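Local coordinates for protein beta-galactosidase (Geobacillus stearothermophilus, PDB 4OIF) that probably hydrolyses terminal non-reducing beta-D-galactose residues of beta-D-galactosides, as a zinc-containing, trimeric member of glycoside hydrolase family 42, at residues H218-T229 / E420-Q429; F525-L535 / D554-A564. All coordinates share one frame; numbering follows the deposited sequence. Where two conformers were deposited one is given.

Contact 1: residues H218-T229 / E420-Q429; sequences HGLNLDWKRFVT and ENNWALNDAQ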
# COMPACT_ATOMS: atom_id res chain seq x y z
N HIS A 218 -18.19 10.54 13.80
CA HIS A 218 -18.57 11.05 12.49
C HIS A 218 -18.90 12.54 12.52
O HIS A 218 -18.52 13.28 11.63
CB HIS A 218 -19.77 10.28 11.94
CG HIS A 218 -19.50 8.83 11.65
ND1 HIS A 218 -18.50 8.42 10.79
CD2 HIS A 218 -20.10 7.70 12.09
CE1 HIS A 218 -18.50 7.09 10.72
NE2 HIS A 218 -19.46 6.63 11.51
N GLY A 219 -19.62 12.97 13.55
CA GLY A 219 -20.05 14.36 13.65
C GLY A 219 -18.87 15.29 13.80
O GLY A 219 -18.87 16.41 13.27
N LEU A 220 -17.85 14.83 14.52
CA LEU A 220 -16.60 15.57 14.64
C LEU A 220 -15.92 15.65 13.27
O LEU A 220 -15.46 16.71 12.88
CB LEU A 220 -15.66 14.92 15.67
CG LEU A 220 -14.20 15.40 15.69
CD1 LEU A 220 -14.09 16.91 15.86
CD2 LEU A 220 -13.40 14.68 16.77
N ASN A 221 -15.85 14.53 12.55
CA ASN A 221 -15.20 14.54 11.24
C ASN A 221 -15.88 15.53 10.27
O ASN A 221 -15.22 16.35 9.59
CB ASN A 221 -15.19 13.13 10.65
CG ASN A 221 -14.50 12.13 11.56
OD1 ASN A 221 -13.57 12.48 12.27
ND2 ASN A 221 -14.94 10.89 11.51
N LEU A 222 -17.21 15.45 10.24
CA LEU A 222 -18.05 16.29 9.40
C LEU A 222 -17.89 17.77 9.77
O LEU A 222 -17.53 18.60 8.92
CB LEU A 222 -19.51 15.86 9.54
CG LEU A 222 -20.57 16.53 8.68
CD1 LEU A 222 -20.24 16.43 7.19
CD2 LEU A 222 -21.93 15.89 8.97
N ASP A 223 -18.12 18.10 11.03
CA ASP A 223 -17.96 19.47 11.49
C ASP A 223 -16.54 19.99 11.24
O ASP A 223 -16.37 21.16 10.94
CB ASP A 223 -18.31 19.61 12.97
CG ASP A 223 -19.79 19.87 13.20
OD1 ASP A 223 -20.51 20.10 12.20
OD2 ASP A 223 -20.24 19.88 14.36
N TRP A 224 -15.53 19.13 11.34
CA TRP A 224 -14.16 19.55 11.02
C TRP A 224 -14.05 19.90 9.53
O TRP A 224 -13.48 20.92 9.19
CB TRP A 224 -13.12 18.49 11.39
CG TRP A 224 -11.71 18.86 10.95
CD1 TRP A 224 -10.99 18.28 9.93
CD2 TRP A 224 -10.88 19.90 11.48
NE1 TRP A 224 -9.76 18.89 9.81
CE2 TRP A 224 -9.67 19.88 10.75
CE3 TRP A 224 -11.05 20.83 12.50
CZ2 TRP A 224 -8.63 20.77 11.01
CZ3 TRP A 224 -10.01 21.72 12.75
CH2 TRP A 224 -8.82 21.68 12.01
N LYS A 225 -14.59 19.09 8.64
CA LYS A 225 -14.56 19.46 7.23
C LYS A 225 -15.29 20.80 6.99
O LYS A 225 -14.79 21.66 6.23
CB LYS A 225 -15.16 18.35 6.37
CG LYS A 225 -14.29 17.09 6.35
CD LYS A 225 -14.86 16.00 5.45
CE LYS A 225 -13.92 14.81 5.34
NZ LYS A 225 -14.11 13.78 6.42
N ARG A 226 -16.43 20.99 7.63
CA ARG A 226 -17.17 22.24 7.51
C ARG A 226 -16.32 23.42 7.99
O ARG A 226 -16.29 24.46 7.35
CB ARG A 226 -18.48 22.19 8.30
CG ARG A 226 -19.55 21.28 7.73
CD ARG A 226 -20.67 21.06 8.74
NE ARG A 226 -21.84 20.43 8.15
CZ ARG A 226 -22.58 19.49 8.75
NH1 ARG A 226 -22.27 19.07 9.97
NH2 ARG A 226 -23.63 18.98 8.12
N PHE A 227 -15.63 23.24 9.10
CA PHE A 227 -14.79 24.30 9.62
C PHE A 227 -13.64 24.58 8.69
O PHE A 227 -13.22 25.71 8.57
CB PHE A 227 -14.25 23.96 11.01
CG PHE A 227 -13.08 24.83 11.41
CD1 PHE A 227 -13.28 26.11 11.89
CD2 PHE A 227 -11.78 24.37 11.28
CE1 PHE A 227 -12.21 26.91 12.25
CE2 PHE A 227 -10.72 25.17 11.63
CZ PHE A 227 -10.93 26.44 12.12
N VAL A 228 -13.11 23.55 8.05
CA VAL A 228 -12.01 23.73 7.12
C VAL A 228 -12.48 24.61 5.97
O VAL A 228 -11.79 25.58 5.57
CB VAL A 228 -11.49 22.37 6.61
CG1 VAL A 228 -10.58 22.57 5.39
CG2 VAL A 228 -10.77 21.62 7.74
N THR A 229 -13.67 24.30 5.46
CA THR A 229 -14.26 25.16 4.43
C THR A 229 -14.44 26.61 4.91
O THR A 229 -13.97 27.56 4.26
CB THR A 229 -15.62 24.62 3.96
OG1 THR A 229 -15.39 23.48 3.12
CG2 THR A 229 -16.38 25.68 3.16
N GLU A 420 -21.58 17.93 1.55
CA GLU A 420 -21.63 17.40 2.90
C GLU A 420 -22.11 15.94 2.86
O GLU A 420 -21.60 15.10 3.59
CB GLU A 420 -22.51 18.29 3.79
CG GLU A 420 -21.81 19.61 4.15
CD GLU A 420 -22.66 20.59 4.96
OE1 GLU A 420 -23.89 20.41 5.09
OE2 GLU A 420 -22.09 21.57 5.48
N ASN A 421 -23.07 15.65 1.99
CA ASN A 421 -23.50 14.27 1.76
C ASN A 421 -22.36 13.37 1.28
O ASN A 421 -22.21 12.24 1.74
CB ASN A 421 -24.65 14.24 0.75
CG ASN A 421 -25.14 12.83 0.48
OD1 ASN A 421 -25.57 12.12 1.39
ND2 ASN A 421 -25.10 12.42 -0.78
N ASN A 422 -21.55 13.88 0.36
CA ASN A 422 -20.37 13.17 -0.09
C ASN A 422 -19.43 12.85 1.09
O ASN A 422 -19.03 11.70 1.29
CB ASN A 422 -19.64 14.00 -1.16
CG ASN A 422 -18.85 13.15 -2.13
OD1 ASN A 422 -18.50 12.01 -1.84
ND2 ASN A 422 -18.54 13.71 -3.29
N TRP A 423 -19.12 13.87 1.87
CA TRP A 423 -18.31 13.71 3.08
C TRP A 423 -18.85 12.62 4.02
O TRP A 423 -18.16 11.66 4.36
CB TRP A 423 -18.20 15.04 3.83
CG TRP A 423 -17.42 16.10 3.09
CD1 TRP A 423 -16.58 15.91 2.04
CD2 TRP A 423 -17.42 17.52 3.35
NE1 TRP A 423 -16.05 17.11 1.62
CE2 TRP A 423 -16.56 18.11 2.41
CE3 TRP A 423 -18.07 18.34 4.28
CZ2 TRP A 423 -16.32 19.49 2.37
CZ3 TRP A 423 -17.83 19.71 4.25
CH2 TRP A 423 -16.96 20.27 3.30
N ALA A 424 -20.10 12.78 4.41
CA ALA A 424 -20.69 11.93 5.44
C ALA A 424 -20.84 10.50 4.94
O ALA A 424 -20.54 9.54 5.66
CB ALA A 424 -22.03 12.51 5.88
N LEU A 425 -21.28 10.34 3.70
CA LEU A 425 -21.41 9.01 3.14
C LEU A 425 -20.04 8.34 3.04
O LEU A 425 -19.92 7.15 3.30
CB LEU A 425 -22.08 9.05 1.78
CG LEU A 425 -22.15 7.72 1.03
CD1 LEU A 425 -22.88 6.70 1.86
CD2 LEU A 425 -22.85 7.91 -0.31
N ASN A 426 -19.01 9.10 2.67
CA ASN A 426 -17.66 8.52 2.55
C ASN A 426 -17.09 8.10 3.89
O ASN A 426 -16.42 7.07 3.99
CB ASN A 426 -16.70 9.50 1.86
CG ASN A 426 -16.82 9.46 0.35
OD1 ASN A 426 -17.34 8.50 -0.21
ND2 ASN A 426 -16.34 10.50 -0.31
N ASP A 427 -17.36 8.90 4.93
CA ASP A 427 -16.86 8.60 6.27
C ASP A 427 -17.61 7.47 6.98
O ASP A 427 -17.08 6.87 7.92
CB ASP A 427 -16.93 9.84 7.15
CG ASP A 427 -16.05 9.74 8.36
OD1 ASP A 427 -14.85 9.47 8.16
OD2 ASP A 427 -16.55 9.89 9.49
N ALA A 428 -18.83 7.20 6.55
CA ALA A 428 -19.71 6.25 7.23
C ALA A 428 -19.15 4.82 7.27
O ALA A 428 -18.57 4.34 6.30
CB ALA A 428 -21.10 6.26 6.58
N GLN A 429 -19.32 4.16 8.40
CA GLN A 429 -18.97 2.75 8.52
C GLN A 429 -20.18 1.91 8.14
O GLN A 429 -21.16 1.82 8.90
CB GLN A 429 -18.49 2.43 9.93
CG GLN A 429 -17.15 3.05 10.25
CD GLN A 429 -16.01 2.39 9.49
OE1 GLN A 429 -15.92 1.16 9.42
NE2 GLN A 429 -15.14 3.19 8.90
O HOH W 1 -18.82 12.39 8.97
O HOH W 2 -16.97 13.27 7.14
O HOH W 3 -15.14 11.89 5.18
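H218 and N221 of helix 218-229 both donate to D427 OD2 of helix 420-427, and a second carboxylate, E420, ties the helices together a little under two turns away. The helices run roughly antiparallel, at 147°, with their axes 9.9 Å apart. OD2 of D427 takes its two hydrogen bonds from H218 ND1 at 2.8 Å and from N221 ND2 at 2.8 Å, and these donors arrive from opposite faces of the carboxylate. The imidazole stands almost perpendicular to that carboxylate yet keeps OD2 in its own plane, and the ND1-H bond is nearly straight (170°). With CG anti to the backbone N (chi1 -161°), D427 reaches between both donors.

At the other end R226 and E420 form a salt bridge, NE to OE2 at 2.9 Å. The carboxylate oxygen lies in the guanidinium plane, but the donor stands far above the plane of the carboxylate; the second bond, from NH2 to OE1, is weak. R226 NH1 also bonds D223 OD1 at 3.0 Å, making a network that K179 extends, while NH2 reaches the carbonyl of E508.

Between the polar ends, W423 is a knob set among L222, K225, R226 and T229. The aliphatic chain of K225 slides over one face of the indole, a CH-pi contact with CD 3.7 Å from the centroid of the five-membered ring. L222 CD1 lies at the ring edge, 4.1 Å from W423 CE3, and the indole NE1 bonds the carbonyl of Q267.

The contact thus joins the barrel-family region to the trimerisation region through paired polar groups, the donors buried and the acids partly exposed, around an aromatic knob, chemistry likely to fix the two helices in rotation as well as in spacing.

Contact 2: residues F525-L535 / D554-A564; sequences FGMEPIETDTL and DYATVIKIHAA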
# COMPACT_ATOMS: atom_id res chain seq x y z
N PHE A 525 -43.15 9.42 -2.03
CA PHE A 525 -42.83 8.29 -2.88
C PHE A 525 -43.85 7.15 -2.77
O PHE A 525 -43.82 6.21 -3.56
CB PHE A 525 -41.42 7.77 -2.55
CG PHE A 525 -40.32 8.71 -2.95
CD1 PHE A 525 -39.77 8.64 -4.23
CD2 PHE A 525 -39.85 9.67 -2.06
CE1 PHE A 525 -38.76 9.52 -4.62
CE2 PHE A 525 -38.84 10.54 -2.44
CZ PHE A 525 -38.29 10.47 -3.72
N GLY A 526 -44.74 7.23 -1.79
CA GLY A 526 -45.74 6.20 -1.60
C GLY A 526 -45.14 4.84 -1.31
O GLY A 526 -45.72 3.81 -1.62
N MET A 527 -43.96 4.84 -0.71
CA MET A 527 -43.28 3.62 -0.31
C MET A 527 -42.24 3.98 0.76
O MET A 527 -42.11 5.15 1.14
CB MET A 527 -42.63 2.92 -1.52
CG MET A 527 -41.88 3.83 -2.48
SD MET A 527 -40.35 4.54 -1.83
CE MET A 527 -39.29 3.12 -1.61
N GLU A 528 -41.50 2.98 1.24
CA GLU A 528 -40.31 3.26 2.05
C GLU A 528 -39.29 2.14 1.94
O GLU A 528 -39.65 0.98 1.70
CB GLU A 528 -40.68 3.49 3.52
CG GLU A 528 -41.48 2.38 4.16
CD GLU A 528 -41.89 2.72 5.58
OE1 GLU A 528 -41.03 3.20 6.36
OE2 GLU A 528 -43.07 2.51 5.92
N PRO A 529 -38.01 2.48 2.08
CA PRO A 529 -37.00 1.43 2.09
C PRO A 529 -36.93 0.79 3.47
O PRO A 529 -37.02 1.52 4.46
CB PRO A 529 -35.71 2.18 1.75
CG PRO A 529 -35.94 3.57 2.29
CD PRO A 529 -37.42 3.83 2.21
N ILE A 530 -36.79 -0.52 3.57
CA ILE A 530 -36.60 -1.07 4.91
C ILE A 530 -35.26 -1.78 5.07
O ILE A 530 -34.85 -2.04 6.19
CB ILE A 530 -37.74 -2.03 5.30
CG1 ILE A 530 -37.75 -3.27 4.41
CG2 ILE A 530 -39.08 -1.32 5.21
CD1 ILE A 530 -38.91 -4.21 4.73
N GLU A 531 -34.58 -2.08 3.96
CA GLU A 531 -33.30 -2.77 4.04
C GLU A 531 -32.40 -2.49 2.85
O GLU A 531 -32.82 -2.58 1.70
CB GLU A 531 -33.47 -4.28 4.17
CG GLU A 531 -32.13 -4.99 4.40
CD GLU A 531 -32.24 -6.49 4.62
OE1 GLU A 531 -33.36 -7.04 4.59
OE2 GLU A 531 -31.19 -7.12 4.83
N THR A 532 -31.15 -2.16 3.15
CA THR A 532 -30.14 -1.94 2.13
C THR A 532 -29.27 -3.17 2.04
O THR A 532 -28.55 -3.50 2.98
CB THR A 532 -29.27 -0.71 2.43
OG1 THR A 532 -30.06 0.49 2.32
CG2 THR A 532 -28.13 -0.63 1.43
N ASP A 533 -29.36 -3.86 0.92
CA ASP A 533 -28.54 -5.04 0.71
C ASP A 533 -27.22 -4.65 0.05
O ASP A 533 -27.22 -4.16 -1.08
CB ASP A 533 -29.29 -6.05 -0.15
CG ASP A 533 -28.69 -7.42 -0.09
OD1 ASP A 533 -28.06 -7.77 0.94
OD2 ASP A 533 -28.86 -8.15 -1.08
N THR A 534 -26.11 -4.86 0.75
CA THR A 534 -24.79 -4.57 0.20
C THR A 534 -24.13 -5.83 -0.35
O THR A 534 -23.99 -6.82 0.37
CB THR A 534 -23.87 -3.93 1.24
OG1 THR A 534 -24.39 -2.66 1.64
CG2 THR A 534 -22.47 -3.74 0.66
N LEU A 535 -23.71 -5.79 -1.61
CA LEU A 535 -23.26 -7.00 -2.29
C LEU A 535 -21.75 -7.07 -2.50
O LEU A 535 -21.08 -6.04 -2.58
CB LEU A 535 -23.95 -7.11 -3.65
CG LEU A 535 -25.48 -7.00 -3.59
CD1 LEU A 535 -26.07 -7.26 -4.96
CD2 LEU A 535 -26.03 -7.99 -2.57
N ASP A 554 -23.94 -4.30 -6.69
CA ASP A 554 -23.52 -3.46 -5.56
C ASP A 554 -24.57 -3.23 -4.48
O ASP A 554 -24.30 -3.46 -3.30
CB ASP A 554 -23.03 -2.09 -6.05
CG ASP A 554 -21.82 -2.19 -6.97
OD1 ASP A 554 -21.12 -3.23 -6.93
OD2 ASP A 554 -21.58 -1.23 -7.72
N TYR A 555 -25.75 -2.73 -4.86
CA TYR A 555 -26.79 -2.41 -3.88
C TYR A 555 -28.20 -2.76 -4.33
O TYR A 555 -28.57 -2.53 -5.49
CB TYR A 555 -26.74 -0.92 -3.52
CG TYR A 555 -25.43 -0.51 -2.90
CD1 TYR A 555 -25.15 -0.80 -1.57
CD2 TYR A 555 -24.47 0.16 -3.65
CE1 TYR A 555 -23.95 -0.44 -1.00
CE2 TYR A 555 -23.26 0.52 -3.07
CZ TYR A 555 -23.01 0.22 -1.75
OH TYR A 555 -21.82 0.57 -1.16
N ALA A 556 -28.97 -3.30 -3.40
CA ALA A 556 -30.39 -3.49 -3.60
C ALA A 556 -31.11 -2.90 -2.41
O ALA A 556 -30.54 -2.78 -1.33
CB ALA A 556 -30.72 -4.96 -3.77
N THR A 557 -32.36 -2.52 -2.61
CA THR A 557 -33.15 -2.03 -1.49
C THR A 557 -34.45 -2.81 -1.35
O THR A 557 -35.23 -2.88 -2.29
CB THR A 557 -33.47 -0.53 -1.63
OG1 THR A 557 -32.28 0.20 -1.94
CG2 THR A 557 -34.07 -0.00 -0.33
N VAL A 558 -34.69 -3.39 -0.18
CA VAL A 558 -35.98 -4.02 0.06
C VAL A 558 -37.00 -2.90 0.31
O VAL A 558 -36.73 -1.98 1.08
CB VAL A 558 -35.94 -5.01 1.25
CG1 VAL A 558 -37.33 -5.60 1.50
CG2 VAL A 558 -34.95 -6.14 0.98
N ILE A 559 -38.15 -2.98 -0.34
CA ILE A 559 -39.12 -1.88 -0.33
C ILE A 559 -40.52 -2.26 0.15
O ILE A 559 -41.10 -3.27 -0.27
CB ILE A 559 -39.23 -1.27 -1.73
CG1 ILE A 559 -37.94 -0.52 -2.08
CG2 ILE A 559 -40.45 -0.36 -1.84
CD1 ILE A 559 -37.76 -0.32 -3.58
N LYS A 560 -41.07 -1.44 1.04
CA LYS A 560 -42.45 -1.56 1.49
C LYS A 560 -43.37 -0.59 0.71
O LYS A 560 -43.18 0.63 0.78
CB LYS A 560 -42.53 -1.28 2.99
CG LYS A 560 -43.91 -1.39 3.61
CD LYS A 560 -43.85 -0.90 5.06
CE LYS A 560 -45.01 -1.40 5.90
NZ LYS A 560 -44.75 -1.07 7.34
N ILE A 561 -44.35 -1.13 -0.00
CA ILE A 561 -45.25 -0.32 -0.84
C ILE A 561 -46.44 0.26 -0.08
O ILE A 561 -47.07 -0.43 0.72
CB ILE A 561 -45.80 -1.13 -2.03
CG1 ILE A 561 -44.67 -1.56 -2.95
CG2 ILE A 561 -46.84 -0.32 -2.81
CD1 ILE A 561 -43.82 -0.43 -3.42
N HIS A 562 -46.75 1.52 -0.36
CA HIS A 562 -47.97 2.14 0.14
C HIS A 562 -48.88 2.52 -1.03
O HIS A 562 -49.54 1.66 -1.61
CB HIS A 562 -47.63 3.36 0.99
CG HIS A 562 -46.83 3.02 2.21
ND1 HIS A 562 -47.30 2.16 3.18
CD2 HIS A 562 -45.60 3.41 2.60
CE1 HIS A 562 -46.38 2.04 4.13
NE2 HIS A 562 -45.34 2.78 3.80
N ALA A 563 -48.91 3.80 -1.39
CA ALA A 563 -49.71 4.27 -2.51
C ALA A 563 -49.04 4.03 -3.88
O ALA A 563 -49.70 4.08 -4.92
CB ALA A 563 -50.02 5.74 -2.34
N ALA A 564 -47.74 3.76 -3.87
CA ALA A 564 -46.95 3.75 -5.10
C ALA A 564 -47.27 2.59 -6.03
O ALA A 564 -47.75 1.55 -5.62
CB ALA A 564 -45.47 3.75 -4.77
O HOH W 4 -31.34 1.86 -0.10
O HOH W 5 -21.44 -3.18 -2.89
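With CG between the backbone N and carbonyl carbon (chi1 55°) and the chain extended beyond it, E528 leans toward H562, whose CG is anti to its carbonyl carbon. H562 NE2 thereby donates to E528 OE2 at 3.1 Å, the oxygen in the imidazole plane and met on its anti side. The acid also lies alongside K560, OE2 being 3.6 Å from K560 CD, while OE1 pairs with R382 of the second subunit. A leucine in place of E528 would probably leave H562 NE2 and that arginine without their carboxylate mate.

Strands 527-534 and 555-561 form a two-stranded antiparallel ribbon, with K560 N to E528 O at 2.9 Å among its rungs. A beta bulge between P529 and E531 shifts the register by one, and I530 N still reaches V558 O at 2.9 Å. At one end G526 O accepts from H562 N and A564 N, on opposite faces of its carbonyl; a CB on G526 would clash with A564 N.

M527, bent at chi2 and chi3, lays CE 3.7 Å from I559 CG2. This face, of mixed apolar and hydroxyl side chains, packs largely on its own chain, M527, P529 and T557 against Y593. On the other face E531 and D533 pair with R386 and R338 of the second subunit; D533 also bonds Y575 OH. These acids and E528 are consistent with a trimer interface held in part by charge.

In the fold
Contact 1 is the more deeply buried, packing one helix from the barrel-family region against one from the trimerisation region; contact 2 lies nearer the surface, pairing two strands wholly within the latter. They share no helix or strand. The centres of contact 1 and contact 2 are about 26 Å apart; the nearest atoms of contact 1 and contact 2 are about 7 Å apart. Side chains carry the helix pair, whereas backbone hydrogen bonds carry the strand pair. Both border the second subunit, but differently: 218-229/420-429 meets it by packing at one end, through H218, A428 and Q429, while 525-535/554-564 offers acids to its arginines. Carboxylates in contact 1 are thus used within the chain, and several in contact 2 between chains.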